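Local atomic coordinates of ThiS/MoaD family protein (Amycolatopsis orientalis, PDB entry 4N6E), a protein that probably acts as a CysO-type sulphur carrier of primary metabolism, and forms a complex with the thiosugar synthase BexX in 2-thiosugar biosynthesis. Residues A2-T13 and K19-I31. Sequence-based numbering, arbitrary orientation.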
loop_
_atom_site.group_PDB
_atom_site.type_symbol
_atom_site.label_atom_id
_atom_site.label_comp_id
_atom_site.label_asym_id
_atom_site.label_seq_id
_atom_site.Cartn_x
_atom_site.Cartn_y
_atom_site.Cartn_z
ATOM N N ALA B 2 -45.755 2.817 -40.087
ATOM C CA ALA B 2 -45.738 2.834 -38.596
ATOM C C ALA B 2 -44.475 3.519 -38.082
ATOM O O ALA B 2 -43.606 3.919 -38.863
ATOM C CB ALA B 2 -45.836 1.414 -38.048
ATOM N N VAL B 3 -44.394 3.660 -36.762
ATOM C CA VAL B 3 -43.239 4.258 -36.109
ATOM C C VAL B 3 -42.463 3.143 -35.426
ATOM O O VAL B 3 -42.970 2.512 -34.490
ATOM C CB VAL B 3 -43.668 5.296 -35.054
ATOM C CG1 VAL B 3 -42.498 6.190 -34.673
ATOM C CG2 VAL B 3 -44.825 6.133 -35.576
ATOM N N THR B 4 -41.243 2.895 -35.898
ATOM C CA THR B 4 -40.387 1.870 -35.294
ATOM C C THR B 4 -39.658 2.417 -34.041
ATOM O O THR B 4 -38.926 3.405 -34.111
ATOM C CB THR B 4 -39.422 1.235 -36.334
ATOM O OG1 THR B 4 -38.578 0.271 -35.690
ATOM C CG2 THR B 4 -38.559 2.289 -37.066
ATOM N N VAL B 5 -39.886 1.766 -32.897
ATOM C CA VAL B 5 -39.405 2.230 -31.589
ATOM C C VAL B 5 -38.286 1.333 -31.053
ATOM O O VAL B 5 -38.522 0.161 -30.813
ATOM C CB VAL B 5 -40.558 2.215 -30.564
ATOM C CG1 VAL B 5 -40.073 2.565 -29.166
ATOM C CG2 VAL B 5 -41.659 3.167 -30.994
ATOM N N SER B 6 -37.088 1.885 -30.841
ATOM C CA SER B 6 -35.952 1.115 -30.294
ATOM C C SER B 6 -35.946 1.044 -28.758
ATOM O O SER B 6 -35.904 2.074 -28.073
ATOM C CB SER B 6 -34.628 1.698 -30.777
ATOM O OG SER B 6 -34.511 1.573 -32.183
ATOM N N ILE B 7 -35.977 -0.177 -28.223
ATOM C CA ILE B 7 -35.928 -0.386 -26.776
ATOM C C ILE B 7 -34.483 -0.683 -26.397
ATOM O O ILE B 7 -33.820 -1.458 -27.090
ATOM C CB ILE B 7 -36.808 -1.571 -26.320
ATOM C CG1 ILE B 7 -38.136 -1.598 -27.085
ATOM C CG2 ILE B 7 -37.065 -1.509 -24.817
ATOM C CD1 ILE B 7 -38.957 -0.327 -26.969
ATOM N N PRO B 8 -33.981 -0.061 -25.314
ATOM C CA PRO B 8 -32.671 -0.447 -24.792
ATOM C C PRO B 8 -32.724 -1.741 -23.953
ATOM O O PRO B 8 -33.673 -1.965 -23.185
ATOM C CB PRO B 8 -32.278 0.749 -23.928
ATOM C CG PRO B 8 -33.575 1.262 -23.428
ATOM C CD PRO B 8 -34.558 1.057 -24.550
ATOM N N THR B 9 -31.687 -2.564 -24.112
ATOM C CA THR B 9 -31.566 -3.872 -23.463
ATOM C C THR B 9 -32.210 -3.937 -22.086
ATOM O O THR B 9 -32.980 -4.857 -21.784
ATOM C CB THR B 9 -30.083 -4.279 -23.354
ATOM O OG1 THR B 9 -29.486 -4.241 -24.659
ATOM C CG2 THR B 9 -29.929 -5.692 -22.780
ATOM N N ILE B 10 -31.922 -2.930 -21.274
ATOM C CA ILE B 10 -32.272 -2.937 -19.858
ATOM C C ILE B 10 -33.795 -2.894 -19.640
ATOM O O ILE B 10 -34.277 -3.303 -18.586
ATOM C CB ILE B 10 -31.578 -1.778 -19.087
ATOM C CG1 ILE B 10 -30.141 -1.515 -19.613
ATOM C CG2 ILE B 10 -31.533 -2.091 -17.588
ATOM C CD1 ILE B 10 -29.988 -0.467 -20.709
ATOM N N LEU B 11 -34.541 -2.420 -20.644
ATOM C CA LEU B 11 -36.011 -2.321 -20.574
ATOM C C LEU B 11 -36.757 -3.395 -21.380
ATOM O O LEU B 11 -37.987 -3.474 -21.323
ATOM C CB LEU B 11 -36.453 -0.946 -21.067
ATOM C CG LEU B 11 -35.993 0.252 -20.243
ATOM C CD1 LEU B 11 -36.206 1.537 -21.024
ATOM C CD2 LEU B 11 -36.740 0.308 -18.920
ATOM N N ARG B 12 -36.017 -4.223 -22.110
ATOM C CA ARG B 12 -36.613 -5.286 -22.919
ATOM C C ARG B 12 -37.357 -6.353 -22.081
ATOM O O ARG B 12 -38.105 -7.161 -22.627
ATOM C CB ARG B 12 -35.545 -5.927 -23.815
ATOM C CG ARG B 12 -34.880 -4.934 -24.758
ATOM C CD ARG B 12 -33.857 -5.571 -25.689
ATOM N NE ARG B 12 -33.063 -4.550 -26.387
ATOM C CZ ARG B 12 -31.949 -4.777 -27.088
ATOM N NH1 ARG B 12 -31.317 -3.769 -27.677
ATOM N NH2 ARG B 12 -31.462 -6.005 -27.224
ATOM N N THR B 13 -37.154 -6.348 -20.763
ATOM C CA THR B 13 -37.999 -7.109 -19.839
ATOM C C THR B 13 -39.480 -6.856 -20.130
ATOM O O THR B 13 -40.266 -7.799 -20.216
ATOM C CB THR B 13 -37.730 -6.722 -18.362
ATOM O OG1 THR B 13 -36.341 -6.428 -18.179
ATOM C CG2 THR B 13 -38.142 -7.847 -17.410
ATOM N N LYS B 19 -36.065 -6.097 -29.123
ATOM C CA LYS B 19 -35.266 -4.871 -29.166
ATOM C C LYS B 19 -35.904 -3.766 -30.013
ATOM O O LYS B 19 -35.289 -2.725 -30.258
ATOM C CB LYS B 19 -33.839 -5.171 -29.641
ATOM C CG LYS B 19 -33.632 -5.425 -31.130
ATOM C CD LYS B 19 -32.140 -5.635 -31.407
ATOM C CE LYS B 19 -31.749 -5.360 -32.854
ATOM N NZ LYS B 19 -32.038 -6.521 -33.738
ATOM N N SER B 20 -37.143 -3.994 -30.439
ATOM C CA SER B 20 -37.853 -3.069 -31.304
ATOM C C SER B 20 -39.349 -3.364 -31.257
ATOM O O SER B 20 -39.747 -4.521 -31.134
ATOM C CB SER B 20 -37.340 -3.203 -32.736
ATOM O OG SER B 20 -38.288 -2.693 -33.647
ATOM N N VAL B 21 -40.173 -2.321 -31.333
ATOM C CA VAL B 21 -41.618 -2.489 -31.459
ATOM C C VAL B 21 -42.214 -1.507 -32.468
ATOM O O VAL B 21 -41.644 -0.447 -32.735
ATOM C CB VAL B 21 -42.355 -2.347 -30.108
ATOM C CG1 VAL B 21 -41.764 -3.286 -29.066
ATOM C CG2 VAL B 21 -42.330 -0.914 -29.611
ATOM N N GLU B 22 -43.364 -1.884 -33.023
ATOM C CA GLU B 22 -44.109 -1.041 -33.946
ATOM C C GLU B 22 -45.165 -0.255 -33.188
ATOM O O GLU B 22 -45.651 -0.692 -32.138
ATOM C CB GLU B 22 -44.773 -1.892 -35.026
ATOM C CG GLU B 22 -43.800 -2.554 -35.983
ATOM C CD GLU B 22 -43.024 -1.543 -36.800
ATOM O OE1 GLU B 22 -43.473 -1.202 -37.914
ATOM O OE2 GLU B 22 -41.975 -1.073 -36.314
ATOM N N ALA B 23 -45.514 0.914 -33.719
ATOM C CA ALA B 23 -46.510 1.767 -33.078
ATOM C C ALA B 23 -47.080 2.850 -34.005
ATOM O O ALA B 23 -46.597 3.071 -35.126
ATOM C CB ALA B 23 -45.921 2.398 -31.820
ATOM N N LYS B 24 -48.126 3.504 -33.501
ATOM C CA LYS B 24 -48.852 4.545 -34.221
ATOM C C LYS B 24 -49.148 5.705 -33.276
ATOM O O LYS B 24 -49.541 5.498 -32.115
ATOM C CB LYS B 24 -50.171 3.988 -34.780
ATOM C CG LYS B 24 -49.996 3.027 -35.945
ATOM C CD LYS B 24 -51.288 2.293 -36.288
ATOM C CE LYS B 24 -51.039 1.139 -37.254
ATOM N NZ LYS B 24 -50.370 1.572 -38.517
ATOM N N GLY B 25 -48.964 6.921 -33.786
ATOM C CA GLY B 25 -49.193 8.139 -33.009
ATOM C C GLY B 25 -48.574 9.364 -33.656
ATOM O O GLY B 25 -47.726 9.254 -34.550
ATOM N N ALA B 26 -49.003 10.537 -33.202
ATOM C CA ALA B 26 -48.550 11.804 -33.780
ATOM C C ALA B 26 -47.614 12.569 -32.847
ATOM O O ALA B 26 -46.706 13.239 -33.323
ATOM C CB ALA B 26 -49.744 12.670 -34.159
ATOM N N THR B 27 -47.858 12.495 -31.539
ATOM C CA THR B 27 -46.942 13.039 -30.549
ATOM C C THR B 27 -46.086 11.911 -29.972
ATOM O O THR B 27 -46.316 10.739 -30.254
ATOM C CB THR B 27 -47.679 13.739 -29.387
ATOM O OG1 THR B 27 -48.524 12.801 -28.712
ATOM C CG2 THR B 27 -48.510 14.917 -29.884
ATOM N N VAL B 28 -45.084 12.276 -29.176
ATOM C CA VAL B 28 -44.270 11.300 -28.469
ATOM C C VAL B 28 -45.144 10.537 -27.490
ATOM O O VAL B 28 -45.002 9.327 -27.352
ATOM C CB VAL B 28 -43.109 11.978 -27.697
ATOM C CG1 VAL B 28 -42.487 11.030 -26.678
ATOM C CG2 VAL B 28 -42.052 12.476 -28.665
ATOM N N LEU B 29 -46.038 11.261 -26.814
ATOM C CA LEU B 29 -46.860 10.698 -25.747
ATOM C C LEU B 29 -47.891 9.701 -26.269
ATOM O O LEU B 29 -48.267 8.758 -25.565
ATOM C CB LEU B 29 -47.562 11.817 -24.974
ATOM C CG LEU B 29 -48.573 11.413 -23.896
ATOM C CD1 LEU B 29 -47.955 10.473 -22.871
ATOM C CD2 LEU B 29 -49.135 12.658 -23.216
ATOM N N GLU B 30 -48.352 9.914 -27.496
ATOM C CA GLU B 30 -49.232 8.952 -28.146
ATOM C C GLU B 30 -48.455 7.677 -28.453
ATOM O O GLU B 30 -48.972 6.581 -28.251
ATOM C CB GLU B 30 -49.862 9.536 -29.421
ATOM C CG GLU B 30 -50.934 10.588 -29.141
ATOM C CD GLU B 30 -51.641 11.084 -30.394
ATOM O OE1 GLU B 30 -51.031 11.090 -31.489
ATOM O OE2 GLU B 30 -52.820 11.473 -30.275
ATOM N N ILE B 31 -47.216 7.818 -28.918
ATOM C CA ILE B 31 -46.359 6.660 -29.211
ATOM C C ILE B 31 -46.042 5.861 -27.945
ATOM O O ILE B 31 -45.825 4.648 -28.003
ATOM C CB ILE B 31 -45.026 7.075 -29.868
ATOM C CG1 ILE B 31 -45.277 7.739 -31.225
ATOM C CG2 ILE B 31 -44.098 5.878 -30.032
ATOM C CD1 ILE B 31 -45.652 6.784 -32.341
#
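Val5 and Val21 form the central hydrogen-bonded pair of an antiparallel beta hairpin, the opening element of the ubiquitin-like beta-grasp fold, and illustrate how such a hairpin is zipped and then covered by its helix. Val5 N reaches Val21 O at 2.8 Å, almost in line with the carbonyl, and Val21 N answers to Val5 O at 3.0 Å. On the face they share with Val3 and Ala23, Val21 CG2 abuts Val5 CB at 3.7 Å. Ile31, from the helix that follows strand 20-23, closes over this face with two branches: CG2, anti to its own backbone N, meets Val5 CG2 at 3.8 Å, while CD1 reaches Val3 CG2. Val35 of the same helix extends the cover over Val21 and Ala23. Beyond the C-terminal end of strand 3-6, the Arg12 guanidinium lies between Thr9 OG1 over one face and Lys19 CB over the other. Replacing Arg12 by an alanine would probably uncover Lys19 CB and cost Ile7 O both side-chain donors, Arg12 NE and, weakly, NH1. The stronger, Arg12 NE, lies 3.3 Å from Ile7 O, which sits at the guanidinium edge although NE itself stands 51° out of the carbonyl plane.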